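Long-range contacts in GTP-binding nuclear protein GSP1 (Encephalitozoon cuniculi, PDB 4DJT), which binds guanine nucleotides as a Ran-family small GTPase and probably acts in nuclear protein import and RNA export: residues A[10-14]-A[172-176]; A[82-88]-A[109-114]; A[119-123]-A[148-152]. One frame throughout, in Å; residues are numbered along the deposited sequence.

Contact 1: residues A[10-14]-A[172-176]; sequences LTYKI and IFTGR
Residues 11-14 form extended strand (phi -138° and psi 133° at Tyr12), whereas 172-174 are the last turn of a helix; Gly175, just after it, turns to positive phi (77°). The CA atoms of Tyr12 and Phe173 lie 8.6 Å apart, with both CA-to-CB bonds pointing across. Phe173 (chi1 m, chi2 -33°) and Tyr12 (chi1 m, chi2 -76°) cover the most surface and form an offset stack: centroids 4.3 Å apart, planes at 26°, Tyr12 CG to Phe173 CD2 3.5 Å. Ile14 CD1 meets the Phe173 ring edge, 4.0 Å from CE2. Thr174 CG2 lies 4.0 Å from Leu10 CD1, while Thr174 OG1 accepts from Arg176 N (3.2 Å) in an ST turn and is hydrogen-bonded to Ala170 O. The contact packs the C-terminal helix of the G domain on strand 11-17, inside the sheet between 60-68 and 87-93. No direct hydrogen bond crosses; one water, 2.5 Å from Tyr12 OH and 3.2 Å from Phe173 O, is the polar link, so cohesion is chiefly aromatic and apolar.

Contact 2: residues A[82-88]-A[109-114]; sequences YIGASGA and EFQAVV
Two hollows organise this packing, one on helix 109-114 and one within the bend that leads from 82 into strand 87-93. Tyr82 to Ala85 make a type II beta turn (Ala85 N to Tyr82 O 3.0 Å), with Gly84 at phi 87°. The nearest CA pairs are Tyr82-Val113, 6.4 Å, and Ile83-Val114, 6.5 Å. Tyr82 (chi1 m) is a knob set among Glu109, Phe110, Val113 and Val114: its CB is 3.7 Å from Val113 CG1, and Phe110 CA lies over its ring face, 4.3 Å from the centroid and 11° off the normal, a CH-pi contact. At the far end of the ring Tyr82 OH donates to Glu109 OE2 at 2.6 Å. In this small GTPase the turn falls at the predicted end of switch II, so the contact joins it to the helix preceding strand 120-125. The reciprocal bump is Phe110 (chi1 t), whose ring enters the bend: Ala88 CB lies over one face, 3.7 Å from the centroid and 13° off the normal in a second CH-pi contact, while Tyr82 CD1 (3.6 Å from Phe110 CD1) and Ala85 CB (3.9 Å from Phe110 CE1) border its edge. In the conformer given here, Val114 fills the neighbouring space, its CG1 3.2 Å from Ala85 O and its CG2 3.6 Å from Tyr82 O. Ile83, though its CA-to-CB bond points away, brings CG1 3.8 Å from Val113 CG1.

Contact 3: residues A[119-123]-A[148-152]; sequences PIVVC and NYEYF
Val122 (chi1 t) spreads its two methyls over the neighbouring segment, CG2 against Tyr149 CB and CG1 against Tyr151 CD1, each at 3.7 Å, and has the most surface covered here. Strands 120-123 and 150-152 run parallel, their axes 4.8 Å apart at closest and inclined by 27°. CA pairs fix the register: Val122-Tyr151 at 4.7 Å and Cys123-Phe152 at 4.9 Å. Val122 supplies both interstrand hydrogen bonds, its N donating to Glu150 O (2.8 Å, 174°) and its O accepting from Phe152 N (2.9 Å, 162°); bonds from one residue to both flanks of its partner, Tyr151, are the parallel-sheet pattern. CA-H...O contacts accompany them, Tyr151 CA to Val122 O at 3.2 Å and Cys123 CA to Phe152 O at 3.3 Å. At the start the strands part: Ile120 O and Glu150 N are 4.2 Å apart, bridged by a water 2.7 Å from Ile120 O and 2.9 Å from Glu150 N. Val121 CG1 meets the edge of the Phe152 ring (chi1 m), 3.5 Å from CD2, on the face shared with Cys123; Tyr149 CD1 lies 3.9 Å from Ile120 CB. Strand 150-154 is one edge of the G-domain sheet within this chain, and 120-125 ends at the nucleotide-binding Asn125. On its other side 120-125 bonds to strand 87-93, with helix 103-114 against Ile120 and Tyr149 and helix 164-174 against Pro119, Cys123 and Glu150.

In the fold
All three contacts converge on one sheet, in which strands 11-17, 87-93, 120-125 and 150-154 are successive parallel neighbours. Contact 1 lies at the surface, where a helix end meets the start of strand 11-17; contacts 2 and 3 are partly buried, around strands 87-93 and 120-125 inside the sheet. Only contact 3 pairs strands, and its chemistry is chiefly backbone hydrogen bonding, with apolar side chains packed beside it; the other two rest on side chains, with a side-chain hydrogen bond in contact 2. Contacts 1 and 3 each also hold a bridging water. Direct bonds join them: Lys13 O to Ser86 N (2.8 Å) links contacts 1 and 2, and Ala88 O to Val121 N (2.9 Å) contacts 2 and 3.

Contact 1: residues A[10-14]-A[172-176]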
ATOM      1  N   LEU A  10     -15.027  -9.979   5.508  1.00 24.00           N
ATOM      2  CA  LEU A  10     -14.489 -10.106   4.109  1.00 24.20           C
ATOM      3  C   LEU A  10     -13.008  -9.745   4.253  1.00 21.59           C
ATOM      4  O   LEU A  10     -12.720  -8.695   4.770  1.00 21.56           O
ATOM      5  CB  LEU A  10     -15.160  -9.113   3.157  1.00 24.75           C
ATOM      6  CG  LEU A  10     -16.618  -9.264   2.632  1.00 27.73           C
ATOM      7  CD1 LEU A  10     -17.248  -7.894   2.366  1.00 27.86           C
ATOM      8  CD2 LEU A  10     -16.674 -10.047   1.318  1.00 29.79           C
ATOM      9  N   THR A  11     -12.097 -10.607   3.788  1.00 21.26           N
ATOM     10  CA  THR A  11     -10.641 -10.486   4.103  1.00 19.77           C
ATOM     11  C   THR A  11      -9.790 -10.531   2.857  1.00 18.79           C
ATOM     12  O   THR A  11      -9.920 -11.425   2.031  1.00 18.25           O
ATOM     13  CB  THR A  11     -10.169 -11.595   5.064  1.00 21.18           C
ATOM     14  OG1 THR A  11     -11.056 -11.642   6.173  1.00 22.80           O
ATOM     15  CG2 THR A  11      -8.732 -11.342   5.572  1.00 20.04           C
ATOM     16  N   TYR A  12      -8.879  -9.570   2.736  1.00 16.13           N
ATOM     17  CA  TYR A  12      -8.092  -9.419   1.532  1.00 15.82           C
ATOM     18  C   TYR A  12      -6.656  -9.133   1.891  1.00 15.60           C
ATOM     19  O   TYR A  12      -6.401  -8.289   2.734  1.00 15.15           O
ATOM     20  CB  TYR A  12      -8.621  -8.245   0.703  1.00 15.67           C
ATOM     21  CG  TYR A  12     -10.099  -8.333   0.423  1.00 16.87           C
ATOM     22  CD1 TYR A  12     -10.586  -9.197  -0.526  1.00 17.83           C
ATOM     23  CD2 TYR A  12     -11.019  -7.570   1.176  1.00 18.37           C
ATOM     24  CE1 TYR A  12     -11.949  -9.302  -0.777  1.00 18.86           C
ATOM     25  CE2 TYR A  12     -12.379  -7.636   0.924  1.00 18.43           C
ATOM     26  CZ  TYR A  12     -12.840  -8.519  -0.049  1.00 19.47           C
ATOM     27  OH  TYR A  12     -14.185  -8.572  -0.280  1.00 21.28           O
ATOM     28  N   LYS A  13      -5.720  -9.829   1.263  1.00 15.37           N
ATOM     29  CA  LYS A  13      -4.316  -9.465   1.415  1.00 14.75           C
ATOM     30  C   LYS A  13      -3.966  -8.348   0.455  1.00 14.56           C
ATOM     31  O   LYS A  13      -4.235  -8.451  -0.771  1.00 15.07           O
ATOM     32  CB  LYS A  13      -3.406 -10.634   1.139  1.00 15.61           C
ATOM     33  CG  LYS A  13      -1.933 -10.250   1.037  1.00 15.31           C
ATOM     34  CD  LYS A  13      -1.079 -11.452   0.756  1.00 16.16           C
ATOM     35  CE  LYS A  13       0.383 -11.080   0.525  1.00 16.17           C
ATOM     36  NZ  LYS A  13       1.259 -12.289   0.478  1.00 16.53           N
ATOM     37  N   ILE A  14      -3.257  -7.341   0.958  1.00 12.86           N
ATOM     38  CA  ILE A  14      -2.847  -6.219   0.112  1.00 12.57           C
ATOM     39  C   ILE A  14      -1.338  -6.054   0.282  1.00 12.52           C
ATOM     40  O   ILE A  14      -0.852  -6.009   1.419  1.00 11.84           O
ATOM     41  CB  ILE A  14      -3.537  -4.885   0.519  1.00 12.33           C
ATOM     42  CG1 ILE A  14      -5.076  -4.987   0.444  1.00 12.67           C
ATOM     43  CG2 ILE A  14      -2.960  -3.716  -0.280  1.00 12.27           C
ATOM     44  CD1 ILE A  14      -5.613  -5.215  -0.941  1.00 12.10           C
ATOM     45  N   ILE A 172     -14.032  -2.250  -5.328  1.00 16.30           N
ATOM     46  CA  ILE A 172     -13.665  -3.228  -6.346  1.00 17.17           C
ATOM     47  C   ILE A 172     -14.023  -4.653  -5.906  1.00 18.15           C
ATOM     48  O   ILE A 172     -14.677  -5.436  -6.648  1.00 17.74           O
ATOM     49  CB  ILE A 172     -12.142  -3.165  -6.686  1.00 17.39           C
ATOM     50  CG1 ILE A 172     -11.757  -1.821  -7.378  1.00 17.32           C
ATOM     51  CG2 ILE A 172     -11.758  -4.356  -7.564  1.00 18.11           C
ATOM     52  CD1 ILE A 172     -12.413  -1.528  -8.740  1.00 17.04           C
ATOM     53  N   PHE A 173     -13.583  -5.001  -4.700  1.00 18.00           N
ATOM     54  CA  PHE A 173     -13.734  -6.354  -4.223  1.00 19.26           C
ATOM     55  C   PHE A 173     -15.190  -6.727  -4.000  1.00 19.77           C
ATOM     56  O   PHE A 173     -15.587  -7.872  -4.329  1.00 21.48           O
ATOM     57  CB  PHE A 173     -12.944  -6.543  -2.945  1.00 17.78           C
ATOM     58  CG  PHE A 173     -11.443  -6.391  -3.109  1.00 17.11           C
ATOM     59  CD1 PHE A 173     -10.803  -6.767  -4.295  1.00 17.63           C
ATOM     60  CD2 PHE A 173     -10.680  -5.935  -2.063  1.00 16.50           C
ATOM     61  CE1 PHE A 173      -9.427  -6.657  -4.427  1.00 17.34           C
ATOM     62  CE2 PHE A 173      -9.315  -5.851  -2.168  1.00 16.05           C
ATOM     63  CZ  PHE A 173      -8.684  -6.179  -3.360  1.00 16.34           C
ATOM     64  N   THR A 174     -15.984  -5.799  -3.449  1.00 19.22           N
ATOM     65  CA  THR A 174     -17.423  -6.046  -3.186  1.00 19.96           C
ATOM     66  C   THR A 174     -18.287  -5.819  -4.421  1.00 21.12           C
ATOM     67  O   THR A 174     -19.424  -6.316  -4.492  1.00 22.10           O
ATOM     68  CB  THR A 174     -18.004  -5.170  -2.049  1.00 19.68           C
ATOM     69  OG1 THR A 174     -17.953  -3.774  -2.424  1.00 18.67           O
ATOM     70  CG2 THR A 174     -17.285  -5.395  -0.721  1.00 19.03           C
ATOM     71  N   GLY A 175     -17.777  -5.057  -5.385  1.00 19.76           N
ATOM     72  CA  GLY A 175     -18.560  -4.662  -6.534  1.00 20.41           C
ATOM     73  C   GLY A 175     -19.564  -3.535  -6.284  1.00 20.89           C
ATOM     74  O   GLY A 175     -20.366  -3.245  -7.159  1.00 21.70           O
ATOM     75  N   ARG A 176     -19.519  -2.910  -5.098  1.00 20.03           N
ATOM     76  CA  ARG A 176     -20.481  -1.908  -4.686  1.00 20.12           C
ATOM     77  C   ARG A 176     -19.818  -0.541  -4.792  1.00 18.91           C
ATOM     78  O   ARG A 176     -19.034  -0.165  -3.930  1.00 17.69           O
ATOM     79  CB  ARG A 176     -20.923  -2.096  -3.231  1.00 21.36           C
ATOM     80  CG  ARG A 176     -21.788  -3.311  -2.889  1.00 23.92           C
ATOM     81  CD  ARG A 176     -22.152  -3.280  -1.386  1.00 24.99           C
ATOM     82  NE  ARG A 176     -22.873  -2.035  -1.095  1.00 26.49           N
ATOM     83  CZ  ARG A 176     -22.679  -1.215  -0.052  1.00 27.48           C
ATOM     84  NH1 ARG A 176     -21.802  -1.471   0.929  1.00 28.28           N
ATOM     85  NH2 ARG A 176     -23.402  -0.102   0.006  1.00 28.81           N
TER
HETATM   86  O   HOH W   1     -15.195 -10.080  -2.053  1.00 24.26           O

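Contact 2: residues A[82-88]-A[109-114]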
ATOM      1  N   TYR A  82       4.304 -11.480  -2.616  1.00 18.73           N
ATOM      2  CA  TYR A  82       3.173 -11.159  -3.493  1.00 19.49           C
ATOM      3  C   TYR A  82       2.073 -12.221  -3.455  1.00 20.12           C
ATOM      4  O   TYR A  82       0.894 -11.910  -3.622  1.00 18.58           O
ATOM      5  CB  TYR A  82       3.651 -10.950  -4.914  1.00 19.76           C
ATOM      6  CG  TYR A  82       4.629  -9.826  -5.062  1.00 20.32           C
ATOM      7  CD1 TYR A  82       4.283  -8.528  -4.715  1.00 19.92           C
ATOM      8  CD2 TYR A  82       5.870 -10.038  -5.550  1.00 21.76           C
ATOM      9  CE1 TYR A  82       5.162  -7.490  -4.853  1.00 20.20           C
ATOM     10  CE2 TYR A  82       6.769  -8.988  -5.699  1.00 22.49           C
ATOM     11  CZ  TYR A  82       6.385  -7.711  -5.361  1.00 21.17           C
ATOM     12  OH  TYR A  82       7.267  -6.678  -5.489  1.00 22.20           O
ATOM     13  N   ILE A  83       2.454 -13.485  -3.276  1.00 21.27           N
ATOM     14  CA  ILE A  83       1.506 -14.594  -3.460  1.00 22.37           C
ATOM     15  C   ILE A  83       0.266 -14.451  -2.581  1.00 21.69           C
ATOM     16  O   ILE A  83       0.359 -14.150  -1.398  1.00 20.96           O
ATOM     17  CB  ILE A  83       2.157 -15.960  -3.162  1.00 25.04           C
ATOM     18  CG1 ILE A  83       3.134 -16.321  -4.282  1.00 25.96           C
ATOM     19  CG2 ILE A  83       1.087 -17.057  -3.053  1.00 25.70           C
ATOM     20  CD1 ILE A  83       3.914 -17.619  -4.048  1.00 27.51           C
ATOM     21  N   GLY A  84      -0.897 -14.649  -3.173  1.00 21.25           N
ATOM     22  CA  GLY A  84      -2.138 -14.582  -2.425  1.00 21.41           C
ATOM     23  C   GLY A  84      -2.733 -13.178  -2.306  1.00 20.24           C
ATOM     24  O   GLY A  84      -3.828 -13.031  -1.757  1.00 20.49           O
ATOM     25  N   ALA A  85      -2.017 -12.156  -2.792  1.00 18.28           N
ATOM     26  CA  ALA A  85      -2.516 -10.762  -2.743  1.00 17.15           C
ATOM     27  C   ALA A  85      -3.728 -10.599  -3.627  1.00 17.11           C
ATOM     28  O   ALA A  85      -3.753 -11.114  -4.759  1.00 17.29           O
ATOM     29  CB  ALA A  85      -1.452  -9.750  -3.166  1.00 16.17           C
ATOM     30  N   SER A  86      -4.701  -9.848  -3.116  1.00 16.38           N
ATOM     31  CA  SER A  86      -5.863  -9.432  -3.884  1.00 16.65           C
ATOM     32  C   SER A  86      -5.643  -8.082  -4.538  1.00 15.79           C
ATOM     33  O   SER A  86      -6.414  -7.715  -5.416  1.00 16.68           O
ATOM     34  CB  SER A  86      -7.109  -9.360  -2.995  1.00 17.58           C
ATOM     35  OG  SER A  86      -7.575 -10.637  -2.660  1.00 18.94           O
ATOM     36  N   GLY A  87      -4.642  -7.316  -4.074  1.00 14.44           N
ATOM     37  CA  GLY A  87      -4.409  -5.970  -4.562  1.00 13.91           C
ATOM     38  C   GLY A  87      -3.099  -5.441  -4.066  1.00 13.53           C
ATOM     39  O   GLY A  87      -2.437  -6.101  -3.255  1.00 13.96           O
ATOM     40  N   ALA A  88      -2.723  -4.257  -4.559  1.00 12.84           N
ATOM     41  CA  ALA A  88      -1.493  -3.589  -4.161  1.00 12.30           C
ATOM     42  C   ALA A  88      -1.754  -2.098  -4.054  1.00 12.19           C
ATOM     43  O   ALA A  88      -2.619  -1.532  -4.773  1.00 12.09           O
ATOM     44  CB  ALA A  88      -0.358  -3.868  -5.151  1.00 12.66           C
ATOM     45  N   GLU A 109       6.550  -6.485 -11.552  1.00 28.49           N
ATOM     46  CA  GLU A 109       6.968  -7.452 -10.557  1.00 28.78           C
ATOM     47  C   GLU A 109       5.733  -8.038  -9.826  1.00 26.11           C
ATOM     48  O   GLU A 109       5.636  -9.261  -9.632  1.00 24.61           O
ATOM     49  CB  GLU A 109       7.933  -6.769  -9.587  1.00 31.96           C
ATOM     50  CG  GLU A 109       8.694  -7.697  -8.669  1.00 35.13           C
ATOM     51  CD  GLU A 109       9.704  -6.958  -7.812  1.00 36.12           C
ATOM     52  OE1 GLU A 109      10.549  -6.224  -8.387  1.00 40.60           O
ATOM     53  OE2 GLU A 109       9.640  -7.103  -6.580  1.00 33.65           O
ATOM     54  N   PHE A 110       4.781  -7.170  -9.476  1.00 23.16           N
ATOM     55  CA  PHE A 110       3.565  -7.574  -8.798  1.00 21.26           C
ATOM     56  C   PHE A 110       2.700  -8.454  -9.704  1.00 21.54           C
ATOM     57  O   PHE A 110       2.316  -9.571  -9.312  1.00 21.12           O
ATOM     58  CB  PHE A 110       2.786  -6.328  -8.292  1.00 19.99           C
ATOM     59  CG  PHE A 110       1.466  -6.645  -7.646  1.00 19.76           C
ATOM     60  CD1 PHE A 110       1.404  -7.115  -6.343  1.00 19.00           C
ATOM     61  CD2 PHE A 110       0.280  -6.469  -8.340  1.00 19.00           C
ATOM     62  CE1 PHE A 110       0.186  -7.415  -5.756  1.00 19.32           C
ATOM     63  CE2 PHE A 110      -0.941  -6.760  -7.751  1.00 19.16           C
ATOM     64  CZ  PHE A 110      -0.993  -7.217  -6.459  1.00 19.16           C
ATOM     65  N   GLN A 111       2.438  -7.958 -10.917  1.00 21.58           N
ATOM     66  CA  GLN A 111       1.652  -8.660 -11.894  1.00 22.30           C
ATOM     67  C   GLN A 111       2.300  -9.951 -12.371  1.00 23.55           C
ATOM     68  O   GLN A 111       1.599 -10.873 -12.752  1.00 23.49           O
ATOM     69  CB  GLN A 111       1.328  -7.745 -13.076  1.00 23.16           C
ATOM     70  CG  GLN A 111       0.571  -6.514 -12.652  1.00 22.12           C
ATOM     71  CD  GLN A 111       0.003  -5.763 -13.800  1.00 22.56           C
ATOM     72  OE1 GLN A 111       0.691  -5.554 -14.809  1.00 24.02           O
ATOM     73  NE2 GLN A 111      -1.249  -5.358 -13.685  1.00 22.49           N
ATOM     74  N   ALA A 112       3.619 -10.030 -12.321  1.00 23.26           N
ATOM     75  CA  ALA A 112       4.304 -11.278 -12.715  1.00 25.89           C
ATOM     76  C   ALA A 112       3.960 -12.449 -11.764  1.00 25.46           C
ATOM     77  O   ALA A 112       4.000 -13.609 -12.164  1.00 27.17           O
ATOM     78  CB  ALA A 112       5.810 -11.065 -12.753  1.00 26.40           C
ATOM     79  N   VAL A 113       3.637 -12.125 -10.507  1.00 23.51           N
ATOM     80  CA  VAL A 113       3.169 -13.114  -9.542  1.00 23.78           C
ATOM     81  C   VAL A 113       1.627 -13.247  -9.403  1.00 22.68           C
ATOM     82  O   VAL A 113       1.127 -14.363  -9.303  1.00 23.54           O
ATOM     83  CB  VAL A 113       3.816 -12.851  -8.137  1.00 23.58           C
ATOM     84  CG1 VAL A 113       3.310 -13.856  -7.113  1.00 24.26           C
ATOM     85  CG2 VAL A 113       5.321 -12.920  -8.227  1.00 23.69           C
ATOM     86  N   VAL A 114       0.874 -12.146  -9.412  1.00 21.75           N
ATOM     87  CA  VAL A 114      -0.559 -12.130  -9.067  0.50 21.56           C
ATOM     88  C   VAL A 114      -1.467 -12.038 -10.307  1.00 22.07           C
ATOM     89  O   VAL A 114      -2.651 -12.296 -10.220  1.00 21.90           O
ATOM     90  CB  VAL A 114      -0.863 -10.937  -8.127  0.50 20.46           C
ATOM     91  CG1 VAL A 114      -2.302 -10.955  -7.633  0.50 20.31           C
ATOM     92  CG2 VAL A 114       0.114 -10.933  -6.948  0.50 20.41           C
TER

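Contact 3: residues A[119-123]-A[148-152]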
ATOM      1  N   PRO A 119      -6.393  -5.269  -8.579  1.00 18.37           N
ATOM      2  CA  PRO A 119      -6.286  -3.827  -8.617  1.00 18.00           C
ATOM      3  C   PRO A 119      -4.988  -3.321  -8.007  1.00 17.18           C
ATOM      4  O   PRO A 119      -4.537  -3.829  -6.942  1.00 16.62           O
ATOM      5  CB  PRO A 119      -7.460  -3.359  -7.765  1.00 18.33           C
ATOM      6  CG  PRO A 119      -7.825  -4.526  -6.925  1.00 18.85           C
ATOM      7  CD  PRO A 119      -7.580  -5.707  -7.816  1.00 18.65           C
ATOM      8  N   ILE A 120      -4.412  -2.320  -8.663  1.00 16.84           N
ATOM      9  CA  ILE A 120      -3.271  -1.602  -8.151  1.00 15.96           C
ATOM     10  C   ILE A 120      -3.670  -0.130  -7.981  1.00 15.86           C
ATOM     11  O   ILE A 120      -4.154   0.478  -8.914  1.00 15.31           O
ATOM     12  CB  ILE A 120      -2.070  -1.695  -9.112  1.00 16.97           C
ATOM     13  CG1 ILE A 120      -1.696  -3.151  -9.416  1.00 18.24           C
ATOM     14  CG2 ILE A 120      -0.878  -0.966  -8.544  1.00 17.24           C
ATOM     15  CD1 ILE A 120      -0.484  -3.281 -10.325  1.00 18.77           C
ATOM     16  N   VAL A 121      -3.510   0.416  -6.772  1.00 14.40           N
ATOM     17  CA  VAL A 121      -3.836   1.807  -6.501  1.00 14.53           C
ATOM     18  C   VAL A 121      -2.521   2.511  -6.404  1.00 15.01           C
ATOM     19  O   VAL A 121      -1.600   2.007  -5.751  1.00 13.73           O
ATOM     20  CB  VAL A 121      -4.613   1.949  -5.183  1.00 14.78           C
ATOM     21  CG1 VAL A 121      -4.699   3.388  -4.747  1.00 15.20           C
ATOM     22  CG2 VAL A 121      -6.019   1.329  -5.327  1.00 15.04           C
ATOM     23  N   VAL A 122      -2.410   3.650  -7.086  1.00 15.07           N
ATOM     24  CA  VAL A 122      -1.163   4.409  -7.090  1.00 15.72           C
ATOM     25  C   VAL A 122      -1.317   5.603  -6.180  1.00 16.04           C
ATOM     26  O   VAL A 122      -2.278   6.344  -6.297  1.00 17.72           O
ATOM     27  CB  VAL A 122      -0.747   4.859  -8.513  1.00 16.06           C
ATOM     28  CG1 VAL A 122       0.480   5.781  -8.450  1.00 17.48           C
ATOM     29  CG2 VAL A 122      -0.441   3.639  -9.370  1.00 17.06           C
ATOM     30  N   CYS A 123      -0.355   5.769  -5.258  1.00 16.43           N
ATOM     31  CA  CYS A 123      -0.323   6.899  -4.333  1.00 16.83           C
ATOM     32  C   CYS A 123       0.917   7.760  -4.505  1.00 17.35           C
ATOM     33  O   CYS A 123       2.031   7.296  -4.356  1.00 16.73           O
ATOM     34  CB  CYS A 123      -0.352   6.432  -2.864  1.00 16.92           C
ATOM     35  SG  CYS A 123      -1.884   5.573  -2.442  1.00 17.91           S
ATOM     36  N   ASN A 148      -4.109   3.371 -17.047  1.00 20.26           N
ATOM     37  CA  ASN A 148      -4.784   4.007 -15.940  1.00 20.86           C
ATOM     38  C   ASN A 148      -4.775   3.107 -14.693  1.00 19.43           C
ATOM     39  O   ASN A 148      -5.059   1.883 -14.768  1.00 19.19           O
ATOM     40  CB  ASN A 148      -6.236   4.318 -16.283  1.00 21.90           C
ATOM     41  CG  ASN A 148      -6.942   5.062 -15.159  1.00 22.60           C
ATOM     42  OD1 ASN A 148      -6.768   6.260 -14.992  1.00 28.61           O
ATOM     43  ND2 ASN A 148      -7.709   4.351 -14.385  1.00 24.21           N
ATOM     44  N   TYR A 149      -4.468   3.735 -13.577  1.00 18.39           N
ATOM     45  CA  TYR A 149      -4.582   3.163 -12.228  1.00 18.42           C
ATOM     46  C   TYR A 149      -5.245   4.213 -11.396  1.00 17.72           C
ATOM     47  O   TYR A 149      -5.028   5.412 -11.614  1.00 16.74           O
ATOM     48  CB  TYR A 149      -3.203   2.808 -11.651  1.00 19.13           C
ATOM     49  CG  TYR A 149      -2.475   1.782 -12.501  1.00 21.02           C
ATOM     50  CD1 TYR A 149      -2.702   0.430 -12.335  1.00 22.03           C
ATOM     51  CD2 TYR A 149      -1.579   2.179 -13.514  1.00 22.36           C
ATOM     52  CE1 TYR A 149      -2.052  -0.510 -13.130  1.00 23.41           C
ATOM     53  CE2 TYR A 149      -0.929   1.246 -14.314  1.00 23.18           C
ATOM     54  CZ  TYR A 149      -1.173  -0.090 -14.135  1.00 23.30           C
ATOM     55  OH  TYR A 149      -0.543  -1.016 -14.925  1.00 25.46           O
ATOM     56  N   GLU A 150      -6.120   3.798 -10.487  1.00 16.73           N
ATOM     57  CA  GLU A 150      -6.747   4.726  -9.579  1.00 16.78           C
ATOM     58  C   GLU A 150      -5.635   5.374  -8.778  1.00 16.89           C
ATOM     59  O   GLU A 150      -4.682   4.712  -8.404  1.00 17.20           O
ATOM     60  CB  GLU A 150      -7.738   4.014  -8.660  1.00 17.74           C
ATOM     61  CG  GLU A 150      -8.723   4.973  -7.997  1.00 18.64           C
ATOM     62  CD  GLU A 150      -9.882   5.382  -8.900  1.00 18.84           C
ATOM     63  OE1 GLU A 150      -9.970   4.873 -10.021  1.00 20.28           O
ATOM     64  OE2 GLU A 150     -10.752   6.190  -8.458  1.00 21.54           O
ATOM     65  N   TYR A 151      -5.727   6.689  -8.588  1.00 17.45           N
ATOM     66  CA  TYR A 151      -4.583   7.511  -8.200  1.00 17.15           C
ATOM     67  C   TYR A 151      -5.005   8.448  -7.100  1.00 17.10           C
ATOM     68  O   TYR A 151      -5.990   9.166  -7.232  1.00 16.31           O
ATOM     69  CB  TYR A 151      -4.098   8.311  -9.420  1.00 18.76           C
ATOM     70  CG  TYR A 151      -2.866   9.193  -9.228  1.00 19.83           C
ATOM     71  CD1 TYR A 151      -1.583   8.699  -9.495  1.00 20.97           C
ATOM     72  CD2 TYR A 151      -2.983  10.513  -8.818  1.00 21.56           C
ATOM     73  CE1 TYR A 151      -0.453   9.498  -9.362  1.00 22.87           C
ATOM     74  CE2 TYR A 151      -1.840  11.330  -8.694  1.00 22.12           C
ATOM     75  CZ  TYR A 151      -0.602  10.815  -8.964  1.00 22.25           C
ATOM     76  OH  TYR A 151       0.515  11.592  -8.838  1.00 25.21           O
ATOM     77  N   PHE A 152      -4.230   8.466  -6.019  1.00 17.01           N
ATOM     78  CA  PHE A 152      -4.478   9.403  -4.927  1.00 18.69           C
ATOM     79  C   PHE A 152      -3.228  10.157  -4.535  1.00 19.47           C
ATOM     80  O   PHE A 152      -2.140   9.596  -4.526  1.00 18.92           O
ATOM     81  CB  PHE A 152      -5.003   8.668  -3.688  1.00 19.13           C
ATOM     82  CG  PHE A 152      -6.260   7.882  -3.945  1.00 18.87           C
ATOM     83  CD1 PHE A 152      -7.465   8.530  -4.108  1.00 20.03           C
ATOM     84  CD2 PHE A 152      -6.214   6.515  -4.133  1.00 19.15           C
ATOM     85  CE1 PHE A 152      -8.628   7.826  -4.392  1.00 19.95           C
ATOM     86  CE2 PHE A 152      -7.366   5.804  -4.391  1.00 18.88           C
ATOM     87  CZ  PHE A 152      -8.574   6.452  -4.518  1.00 19.94           C
TER
HETATM   88  O   HOH W   2      -6.355   0.860 -10.375  1.00 17.78           O